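Local coordinates for mannose-6-phosphate isomerase (Helicobacter pylori, PDB 2QH5), which probably makes GDP-mannose from mannose 1-phosphate and GTP through the nucleotidyltransferase domain present here, the N-terminal part of a longer type 2 mannose-6-phosphate isomerase, at residues Lys32-His36 against Lys37-Glu41; Lys61-Phe64 against Leu65-Glu69; Gly196-Leu199 against Asp200-Lys204; Ile209-Gly212 against Cys213-Ala216. All coordinates share one frame; numbering follows the deposited sequence. Where two conformers were deposited one is given.

Interaction 1 of 4, residues Lys32-His36 against Lys37-Glu41; sequences KLFDH and KSLFE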
loop_
_atom_site.group_PDB
_atom_site.type_symbol
_atom_site.label_atom_id
_atom_site.label_comp_id
_atom_site.label_asym_id
_atom_site.label_seq_id
_atom_site.Cartn_x
_atom_site.Cartn_y
_atom_site.Cartn_z
ATOM N N LYS A 32 -0.134 14.414 15.873
ATOM C CA LYS A 32 0.232 13.541 16.994
ATOM C C LYS A 32 -0.882 13.407 18.046
ATOM O O LYS A 32 -0.620 13.420 19.256
ATOM C CB LYS A 32 1.530 14.034 17.648
ATOM C CG LYS A 32 2.583 14.527 16.664
ATOM C CD LYS A 32 3.966 14.600 17.294
ATOM C CE LYS A 32 4.533 13.210 17.549
ATOM N NZ LYS A 32 6.017 13.190 17.619
ATOM N N LEU A 33 -2.115 13.244 17.573
ATOM C CA LEU A 33 -3.300 13.295 18.425
ATOM C C LEU A 33 -3.567 12.019 19.228
ATOM O O LEU A 33 -4.028 12.085 20.370
ATOM C CB LEU A 33 -4.529 13.675 17.589
ATOM C CG LEU A 33 -4.928 15.158 17.537
ATOM C CD1 LEU A 33 -3.795 16.074 17.073
ATOM C CD2 LEU A 33 -6.163 15.358 16.670
ATOM N N PHE A 34 -3.272 10.866 18.632
ATOM C CA PHE A 34 -3.567 9.570 19.249
ATOM C C PHE A 34 -2.562 9.196 20.336
ATOM O O PHE A 34 -1.626 8.420 20.099
ATOM C CB PHE A 34 -3.657 8.477 18.181
ATOM C CG PHE A 34 -4.736 8.718 17.169
ATOM C CD1 PHE A 34 -6.063 8.448 17.475
ATOM C CD2 PHE A 34 -4.429 9.228 15.919
ATOM C CE1 PHE A 34 -7.068 8.677 16.547
ATOM C CE2 PHE A 34 -5.427 9.462 14.986
ATOM C CZ PHE A 34 -6.748 9.184 15.300
ATOM N N ASP A 35 -2.793 9.750 21.528
ATOM C CA ASP A 35 -1.905 9.616 22.688
ATOM C C ASP A 35 -0.451 9.944 22.343
ATOM O O ASP A 35 0.408 9.056 22.293
ATOM C CB ASP A 35 -2.032 8.232 23.342
ATOM C CG ASP A 35 -1.475 8.203 24.758
ATOM O OD1 ASP A 35 -1.946 8.994 25.606
ATOM O OD2 ASP A 35 -0.566 7.386 25.025
ATOM N N HIS A 36 -0.208 11.228 22.081
ATOM C CA HIS A 36 1.112 11.776 21.717
ATOM C C HIS A 36 1.665 11.279 20.372
ATOM O O HIS A 36 2.696 11.769 19.904
ATOM C CB HIS A 36 2.149 11.564 22.838
ATOM C CG HIS A 36 1.674 11.978 24.198
ATOM N ND1 HIS A 36 1.453 13.294 24.543
ATOM C CD2 HIS A 36 1.390 11.247 25.304
ATOM C CE1 HIS A 36 1.046 13.357 25.799
ATOM N NE2 HIS A 36 1.001 12.128 26.284
ATOM N N LYS A 37 0.975 10.319 19.753
ATOM C CA LYS A 37 1.462 9.680 18.531
ATOM C C LYS A 37 0.554 9.921 17.323
ATOM O O LYS A 37 -0.650 10.152 17.466
ATOM C CB LYS A 37 1.687 8.181 18.758
ATOM C CG LYS A 37 2.766 7.874 19.792
ATOM C CD LYS A 37 3.389 6.503 19.584
ATOM C CE LYS A 37 4.586 6.300 20.506
ATOM N NZ LYS A 37 5.335 5.044 20.195
ATOM N N SER A 38 1.159 9.874 16.137
ATOM C CA SER A 38 0.440 10.089 14.881
ATOM C C SER A 38 0.127 8.769 14.185
ATOM O O SER A 38 0.755 7.741 14.467
ATOM C CB SER A 38 1.256 10.984 13.945
ATOM O OG SER A 38 2.448 10.338 13.532
ATOM N N LEU A 39 -0.850 8.802 13.278
ATOM C CA LEU A 39 -1.202 7.628 12.472
ATOM C C LEU A 39 0.012 7.102 11.718
ATOM O O LEU A 39 0.266 5.895 11.706
ATOM C CB LEU A 39 -2.302 7.972 11.474
ATOM C CG LEU A 39 -3.718 8.042 12.029
ATOM C CD1 LEU A 39 -4.685 8.578 10.972
ATOM C CD2 LEU A 39 -4.145 6.669 12.528
ATOM N N PHE A 40 0.758 8.031 11.115
ATOM C CA PHE A 40 2.000 7.747 10.410
ATOM C C PHE A 40 3.011 6.951 11.246
ATOM O O PHE A 40 3.489 5.908 10.799
ATOM C CB PHE A 40 2.630 9.051 9.882
ATOM C CG PHE A 40 3.984 8.861 9.248
ATOM C CD1 PHE A 40 4.095 8.432 7.932
ATOM C CD2 PHE A 40 5.147 9.105 9.974
ATOM C CE1 PHE A 40 5.341 8.237 7.358
ATOM C CE2 PHE A 40 6.392 8.915 9.403
ATOM C CZ PHE A 40 6.491 8.479 8.098
ATOM N N GLU A 41 3.337 7.423 12.450
ATOM C CA GLU A 41 4.301 6.700 13.289
ATOM C C GLU A 41 3.738 5.406 13.884
ATOM O O GLU A 41 4.486 4.469 14.161
ATOM C CB GLU A 41 4.891 7.594 14.380
ATOM C CG GLU A 41 3.924 8.041 15.446
ATOM C CD GLU A 41 4.594 8.909 16.487
ATOM O OE1 GLU A 41 4.411 10.144 16.425
ATOM O OE2 GLU A 41 5.319 8.358 17.350
#
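A type I' beta turn from Phe34 to Lys37 runs into the capped N-terminus of helix 39-48, and the two are tied together by Lys32, Phe34, Leu39 and Glu41. Across the turn Lys37 N donates to Phe34 O at 3.2 Å, while the return bond from Phe34 N to Lys37 O is weak and bent. The Phe34 ring leans obliquely on Leu39, its CE2 lying 3.7 Å from Leu39 CG, and Phe34 also touches Leu115 in a separate loop. Where the loop becomes helix, Ser38 and Glu41 form a capping box: Glu41 N donates almost straight to Ser38 OG at 3.2 Å, and Ser38 N gives a weak bond back to Glu41 OE1. With chi1 near 67°, CG of Glu41 sits between its backbone N and carbonyl carbon, and the extended chain beyond it returns the carboxylate to the cap. Lys32 crosses this chain at about a right angle; its CE comes within 3.3 Å of Glu41 OE1, and NZ makes a long salt bridge to the same oxygen at 3.6 Å. Ser38 OG is also hydrogen-bonded to Glu69 of helix 63-69.

Interaction 2 of 4, residues Lys61-Phe64 against Leu65-Glu69; sequences KHYF and LALEE
Tyr63 and Leu67, one turn apart on helix 63-69, form the tight part of this contact, their side chains lying side by side and pointing the same way. With CG anti to the backbone N (chi1 170°), the phenol leans forward along the helix, toward Leu67, which reaches its outer end: Leu67 CD1 lies 3.6 Å from Tyr63 CZ and 3.3 Å from Tyr63 OH, while Leu67 CB stands over one face of the ring. Phe81 meets the same ring edge-to-face, and Leu83 also touches Tyr63. Both belong to strand 78-84, which helix 63-69 precedes in a beta-alpha-beta unit opened by strand 53-59. Beneath the side chains the backbone is regular: Ala66 N donates to His62 O at 2.8 Å with an N-H...O angle of 171°, Leu67 N to Tyr63 O at 2.8 Å, and Glu68 N to Phe64 O at 3.1 Å, the last more bent. The outer side is looser. Phe64 is exposed, although Tyr63 CD1 lies 3.4 Å above the centre of its ring and Phe226 meets it edge-to-face. Glu68 is exposed too, coming near the first turn through CB, which is 3.2 Å from Phe64 O. The side chains of His62 and Leu65 come no nearer each other than the 4.4 Å between His62 CB and Leu65 CB. On the buried side, by contrast, the Tyr63 hydroxyl has no polar partner in the model, which implies that the phenol is held by packing against leucine and aromatic carbon rather than by a hydrogen bond at OH.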
loop_
_atom_site.group_PDB
_atom_site.type_symbol
_atom_site.label_atom_id
_atom_site.label_comp_id
_atom_site.label_asym_id
_atom_site.label_seq_id
_atom_site.Cartn_x
_atom_site.Cartn_y
_atom_site.Cartn_z
ATOM N N LYS A 61 7.467 17.876 0.308
ATOM C CA LYS A 61 7.128 18.916 1.285
ATOM C C LYS A 61 7.198 18.389 2.714
ATOM O O LYS A 61 7.608 19.115 3.622
ATOM C CB LYS A 61 5.717 19.464 1.063
ATOM C CG LYS A 61 5.489 20.234 -0.219
ATOM C CD LYS A 61 4.011 20.598 -0.339
ATOM C CE LYS A 61 3.570 20.839 -1.786
ATOM N NZ LYS A 61 3.701 22.266 -2.212
ATOM N N HIS A 62 6.789 17.133 2.908
ATOM C CA HIS A 62 6.633 16.582 4.256
ATOM C C HIS A 62 7.774 15.681 4.694
ATOM O O HIS A 62 7.708 15.098 5.773
ATOM C CB HIS A 62 5.292 15.852 4.411
ATOM C CG HIS A 62 4.155 16.533 3.721
ATOM N ND1 HIS A 62 3.421 15.928 2.723
ATOM C CD2 HIS A 62 3.641 17.779 3.861
ATOM C CE1 HIS A 62 2.499 16.768 2.285
ATOM N NE2 HIS A 62 2.611 17.898 2.960
ATOM N N TYR A 63 8.819 15.574 3.872
ATOM C CA TYR A 63 9.945 14.689 4.187
ATOM C C TYR A 63 10.415 14.878 5.629
ATOM O O TYR A 63 10.416 13.930 6.418
ATOM C CB TYR A 63 11.117 14.877 3.208
ATOM C CG TYR A 63 12.374 14.157 3.659
ATOM C CD1 TYR A 63 13.470 14.855 4.158
ATOM C CD2 TYR A 63 12.452 12.770 3.622
ATOM C CE1 TYR A 63 14.615 14.182 4.595
ATOM C CE2 TYR A 63 13.584 12.098 4.050
ATOM C CZ TYR A 63 14.661 12.803 4.532
ATOM O OH TYR A 63 15.777 12.119 4.950
ATOM N N PHE A 64 10.782 16.111 5.971
ATOM C CA PHE A 64 11.366 16.411 7.279
ATOM C C PHE A 64 10.375 16.286 8.431
ATOM O O PHE A 64 10.765 15.979 9.560
ATOM C CB PHE A 64 12.041 17.783 7.261
ATOM C CG PHE A 64 13.201 17.862 6.307
ATOM C CD1 PHE A 64 14.487 17.486 6.715
ATOM C CD2 PHE A 64 13.002 18.283 4.993
ATOM C CE1 PHE A 64 15.555 17.541 5.827
ATOM C CE2 PHE A 64 14.056 18.348 4.086
ATOM C CZ PHE A 64 15.344 17.970 4.506
ATOM N N LEU A 65 9.096 16.513 8.133
ATOM C CA LEU A 65 8.017 16.213 9.069
ATOM C C LEU A 65 7.954 14.702 9.376
ATOM O O LEU A 65 7.923 14.293 10.544
ATOM C CB LEU A 65 6.681 16.728 8.509
ATOM C CG LEU A 65 5.405 16.587 9.342
ATOM C CD1 LEU A 65 5.620 17.102 10.752
ATOM C CD2 LEU A 65 4.264 17.331 8.671
ATOM N N ALA A 66 7.956 13.887 8.321
ATOM C CA ALA A 66 7.940 12.438 8.440
ATOM C C ALA A 66 9.165 11.914 9.199
ATOM O O ALA A 66 9.036 11.119 10.133
ATOM C CB ALA A 66 7.867 11.813 7.061
ATOM N N LEU A 67 10.342 12.385 8.795
ATOM C CA LEU A 67 11.610 11.946 9.365
ATOM C C LEU A 67 11.693 12.299 10.847
ATOM O O LEU A 67 12.305 11.572 11.633
ATOM C CB LEU A 67 12.765 12.599 8.607
ATOM C CG LEU A 67 14.045 11.838 8.250
ATOM C CD1 LEU A 67 15.159 12.853 8.064
ATOM C CD2 LEU A 67 14.463 10.782 9.272
ATOM N N GLU A 68 11.061 13.409 11.221
ATOM C CA GLU A 68 11.026 13.854 12.612
ATOM C C GLU A 68 10.208 12.915 13.492
ATOM O O GLU A 68 10.588 12.635 14.632
ATOM C CB GLU A 68 10.454 15.271 12.700
ATOM C CG GLU A 68 10.742 15.998 14.006
ATOM C CD GLU A 68 10.381 17.471 13.937
ATOM O OE1 GLU A 68 11.311 18.307 13.936
ATOM O OE2 GLU A 68 9.173 17.793 13.864
ATOM N N GLU A 69 9.093 12.425 12.954
ATOM C CA GLU A 69 8.144 11.625 13.729
ATOM C C GLU A 69 8.566 10.178 13.953
ATOM O O GLU A 69 8.013 9.494 14.813
ATOM C CB GLU A 69 6.758 11.692 13.102
ATOM C CG GLU A 69 6.041 12.968 13.458
ATOM C CD GLU A 69 4.724 13.128 12.741
ATOM O OE1 GLU A 69 4.347 14.282 12.467
ATOM O OE2 GLU A 69 4.068 12.108 12.446
#

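Interaction 3 of 4, residues Gly196-Leu199 against Asp200-Lys204; sequences GVFL and DELKK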
loop_
_atom_site.group_PDB
_atom_site.type_symbol
_atom_site.label_atom_id
_atom_site.label_comp_id
_atom_site.label_asym_id
_atom_site.label_seq_id
_atom_site.Cartn_x
_atom_site.Cartn_y
_atom_site.Cartn_z
ATOM N N GLY A 196 8.339 -8.945 -8.281
ATOM C CA GLY A 196 8.332 -9.514 -9.628
ATOM C C GLY A 196 6.974 -9.898 -10.176
ATOM O O GLY A 196 6.648 -9.538 -11.308
ATOM N N VAL A 197 6.184 -10.633 -9.390
ATOM C CA VAL A 197 4.817 -10.979 -9.795
ATOM C C VAL A 197 3.912 -9.752 -9.888
ATOM O O VAL A 197 3.081 -9.666 -10.803
ATOM C CB VAL A 197 4.180 -12.140 -8.932
ATOM C CG1 VAL A 197 5.034 -12.467 -7.742
ATOM C CG2 VAL A 197 2.719 -11.846 -8.517
ATOM N N PHE A 198 4.082 -8.799 -8.969
ATOM C CA PHE A 198 3.373 -7.525 -9.094
ATOM C C PHE A 198 3.679 -6.846 -10.435
ATOM O O PHE A 198 2.763 -6.403 -11.128
ATOM C CB PHE A 198 3.680 -6.555 -7.954
ATOM C CG PHE A 198 3.107 -5.186 -8.181
ATOM C CD1 PHE A 198 3.870 -4.183 -8.757
ATOM C CD2 PHE A 198 1.779 -4.920 -7.874
ATOM C CE1 PHE A 198 3.341 -2.939 -8.996
ATOM C CE2 PHE A 198 1.237 -3.670 -8.110
ATOM C CZ PHE A 198 2.016 -2.675 -8.676
ATOM N N LEU A 199 4.960 -6.761 -10.789
ATOM C CA LEU A 199 5.350 -6.110 -12.036
ATOM C C LEU A 199 4.932 -6.904 -13.269
ATOM O O LEU A 199 4.727 -6.325 -14.340
ATOM C CB LEU A 199 6.853 -5.808 -12.052
ATOM C CG LEU A 199 7.312 -4.803 -10.987
ATOM C CD1 LEU A 199 8.826 -4.801 -10.836
ATOM C CD2 LEU A 199 6.783 -3.396 -11.269
ATOM N N ASP A 200 4.803 -8.222 -13.119
ATOM C CA ASP A 200 4.341 -9.082 -14.209
ATOM C C ASP A 200 2.848 -8.901 -14.431
ATOM O O ASP A 200 2.387 -8.822 -15.571
ATOM C CB ASP A 200 4.650 -10.547 -13.914
ATOM C CG ASP A 200 6.117 -10.885 -14.103
ATOM O OD1 ASP A 200 6.516 -12.022 -13.758
ATOM O OD2 ASP A 200 6.872 -10.019 -14.594
ATOM N N GLU A 201 2.098 -8.831 -13.334
ATOM C CA GLU A 201 0.658 -8.598 -13.396
ATOM C C GLU A 201 0.342 -7.223 -13.953
ATOM O O GLU A 201 -0.627 -7.061 -14.696
ATOM C CB GLU A 201 0.020 -8.757 -12.018
ATOM C CG GLU A 201 -0.199 -10.208 -11.600
ATOM C CD GLU A 201 -1.200 -10.924 -12.489
ATOM O OE1 GLU A 201 -0.760 -11.815 -13.251
ATOM O OE2 GLU A 201 -2.415 -10.586 -12.440
ATOM N N LEU A 202 1.160 -6.236 -13.598
ATOM C CA LEU A 202 0.991 -4.896 -14.141
ATOM C C LEU A 202 1.301 -4.886 -15.638
ATOM O O LEU A 202 0.606 -4.230 -16.395
ATOM C CB LEU A 202 1.844 -3.867 -13.389
ATOM C CG LEU A 202 1.400 -2.394 -13.416
ATOM C CD1 LEU A 202 -0.020 -2.175 -12.913
ATOM C CD2 LEU A 202 2.338 -1.600 -12.567
ATOM N N LYS A 203 2.320 -5.630 -16.067
ATOM C CA LYS A 203 2.619 -5.737 -17.497
ATOM C C LYS A 203 1.408 -6.251 -18.281
ATOM O O LYS A 203 1.018 -5.654 -19.286
ATOM C CB LYS A 203 3.830 -6.637 -17.742
ATOM C CG LYS A 203 4.519 -6.399 -19.081
ATOM C CD LYS A 203 5.920 -7.008 -19.081
ATOM C CE LYS A 203 6.598 -6.869 -20.442
ATOM N NZ LYS A 203 6.120 -7.909 -21.413
ATOM N N LYS A 204 0.815 -7.340 -17.792
ATOM C CA LYS A 204 -0.371 -7.940 -18.393
ATOM C C LYS A 204 -1.565 -6.995 -18.469
ATOM O O LYS A 204 -2.218 -6.899 -19.507
ATOM C CB LYS A 204 -0.799 -9.190 -17.617
ATOM C CG LYS A 204 -0.012 -10.457 -17.940
ATOM C CD LYS A 204 -0.912 -11.710 -17.948
ATOM C CE LYS A 204 -1.213 -12.249 -16.548
ATOM N NZ LYS A 204 -0.009 -12.817 -15.864
#
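The Phe198 ring meets Leu202 obliquely, with CE1 3.9 Å and CZ 4.0 Å from Leu202 CD2, and it stacks with the ring of Phe193 from strand 184-194. Ile94 and Ala98 of helix 90-99, together with Ile246 and Leu250 of helix 246-251, also touch the Phe198 side chain. Phe198 has CG trans to its backbone nitrogen (chi1 172°), and Leu202 adopts a similar first torsion, which lays the two side chains alongside each other on the buried flank. On the exposed flank the Asp200 carboxylate folds back over the preceding turn, bringing CG to 3.1 Å from Gly196 O. Its oxygens only pass near that carbonyl, as acceptor beside acceptor; the bond there is made by Asp200 N, which donates to Gly196 O at 2.9 Å. Glu201 bends at chi2 and carries its carboxylate away from the first turn. Lys204 NZ forms a salt bridge with Glu201 OE1 at 2.9 Å, nearly along the C-O axis, and Ser254 is hydrogen-bonded to OE2, so both oxygens are engaged. Glu201 N to Val197 O and Leu202 N to Phe198 O continue the i to i+4 bonding of helix 195-205, an amphipathic alpha-helix packed through Phe198, Leu199 and Leu202 against helix 90-99.

Interaction 4 of 4, residues Ile209-Gly212 against Cys213-Ala216; sequences ILKG and CERA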
loop_
_atom_site.group_PDB
_atom_site.type_symbol
_atom_site.label_atom_id
_atom_site.label_comp_id
_atom_site.label_asym_id
_atom_site.label_seq_id
_atom_site.Cartn_x
_atom_site.Cartn_y
_atom_site.Cartn_z
ATOM N N ILE A 209 0.981 1.717 -17.972
ATOM C CA ILE A 209 1.198 2.292 -16.651
ATOM C C ILE A 209 2.544 1.809 -16.132
ATOM O O ILE A 209 3.287 2.558 -15.502
ATOM C CB ILE A 209 0.022 1.948 -15.711
ATOM C CG1 ILE A 209 -1.229 2.669 -16.212
ATOM C CG2 ILE A 209 0.324 2.298 -14.249
ATOM C CD1 ILE A 209 -2.059 3.277 -15.117
ATOM N N LEU A 210 2.868 0.558 -16.438
ATOM C CA LEU A 210 4.188 0.021 -16.160
ATOM C C LEU A 210 5.242 0.719 -17.019
ATOM O O LEU A 210 6.327 1.039 -16.534
ATOM C CB LEU A 210 4.220 -1.496 -16.380
ATOM C CG LEU A 210 5.593 -2.154 -16.204
ATOM C CD1 LEU A 210 6.082 -2.070 -14.765
ATOM C CD2 LEU A 210 5.568 -3.582 -16.667
ATOM N N LYS A 211 4.901 0.959 -18.283
ATOM C CA LYS A 211 5.765 1.651 -19.243
ATOM C C LYS A 211 6.146 3.038 -18.738
ATOM O O LYS A 211 7.328 3.377 -18.672
ATOM C CB LYS A 211 5.045 1.778 -20.592
ATOM C CG LYS A 211 5.952 1.911 -21.802
ATOM C CD LYS A 211 6.598 0.573 -22.163
ATOM C CE LYS A 211 7.726 0.758 -23.171
ATOM N NZ LYS A 211 8.601 -0.441 -23.237
ATOM N N GLY A 212 5.133 3.822 -18.372
ATOM C CA GLY A 212 5.323 5.171 -17.842
ATOM C C GLY A 212 6.147 5.228 -16.570
ATOM O O GLY A 212 6.951 6.147 -16.384
ATOM N N CYS A 213 5.949 4.249 -15.689
ATOM C CA CYS A 213 6.756 4.142 -14.476
ATOM C C CYS A 213 8.198 3.736 -14.776
ATOM O O CYS A 213 9.115 4.199 -14.109
ATOM C CB CYS A 213 6.125 3.162 -13.485
ATOM S SG CYS A 213 4.819 3.879 -12.505
ATOM N N GLU A 214 8.387 2.880 -15.779
ATOM C CA GLU A 214 9.717 2.418 -16.191
ATOM C C GLU A 214 10.610 3.550 -16.702
ATOM O O GLU A 214 11.804 3.581 -16.402
ATOM C CB GLU A 214 9.613 1.318 -17.256
ATOM C CG GLU A 214 9.357 -0.094 -16.707
ATOM C CD GLU A 214 9.015 -1.113 -17.799
ATOM O OE1 GLU A 214 8.457 -0.716 -18.852
ATOM O OE2 GLU A 214 9.308 -2.316 -17.600
ATOM N N ARG A 215 10.032 4.473 -17.467
ATOM C CA ARG A 215 10.783 5.630 -17.959
ATOM C C ARG A 215 10.923 6.730 -16.907
ATOM O O ARG A 215 11.899 7.472 -16.920
ATOM C CB ARG A 215 10.183 6.195 -19.256
ATOM C CG ARG A 215 8.686 6.465 -19.204
ATOM C CD ARG A 215 8.235 7.423 -20.303
ATOM N NE ARG A 215 8.382 8.817 -19.885
ATOM C CZ ARG A 215 9.364 9.627 -20.280
ATOM N NH1 ARG A 215 10.298 9.195 -21.121
ATOM N NH2 ARG A 215 9.406 10.878 -19.833
ATOM N N ALA A 216 9.948 6.843 -16.009
ATOM C CA ALA A 216 10.030 7.806 -14.915
ATOM C C ALA A 216 11.163 7.400 -13.975
ATOM O O ALA A 216 11.975 8.228 -13.576
ATOM C CB ALA A 216 8.714 7.889 -14.170
#
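Four successive i to i+4 hydrogen bonds join residues 209-212 to residues 213-216, from Cys213 N to Ile209 O at 3.2 Å through to Ala216 N to Gly212 O at 3.1 Å. They make up a regular alpha-helical stretch at the C-terminal end of helix 207-216, whose inner side rests on helix 90-99: Ile209 and Cys213 both touch Asn92, and Cys213 also reaches Ala95 and Leu96. Cys213 directs its thiol back along the helix, leaving SG 3.6 Å from Ile209 O. The flank facing helix 195-205 carries Leu210, which packs on Leu199 and Lys203 of that helix. Leu210 is also overlain by Glu214, whose extended chain runs back over the previous turn and crosses the leucine at a slant. Glu214 CG comes within 3.2 Å of Leu210 O, and its CD lies 3.9 Å from Leu210 CG, so the acid meets this residue largely through its carbon chain. Lys211 bends at chi2 toward the same carboxylate, yet its NZ stops 4.4 Å from Glu214 OE1, beyond salt-bridge distance, and any attraction there would be modest. Arg215 takes a different course, its CG set between backbone N and carbonyl carbon (chi1 51°). That places Arg215 CG 3.3 Å from Gly212 O, the carbonyl that also receives the Ala216 N-H.

Overall arrangement
The four contacts follow one another along the chain within a single nucleotidyltransferase domain of the GT-A clan, and they fall into two touching pairs. Interactions 1 and 2 have centres about 14 Å apart and join the start of helix 39-48 to helix 63-69, through Ser38 with Glu69 and the packing of Phe40 on Ala66. Interactions 3 and 4, about 12 Å apart between centres, lie on the consecutive helices 195-205 and 207-216, which meet where Lys203 packs on Leu210. Interactions 1 and 3 lie on opposite sides of the chain's centre, about 35 Å between their centres, consistent with helices far apart in sequence flanking the mixed sheet of the domain.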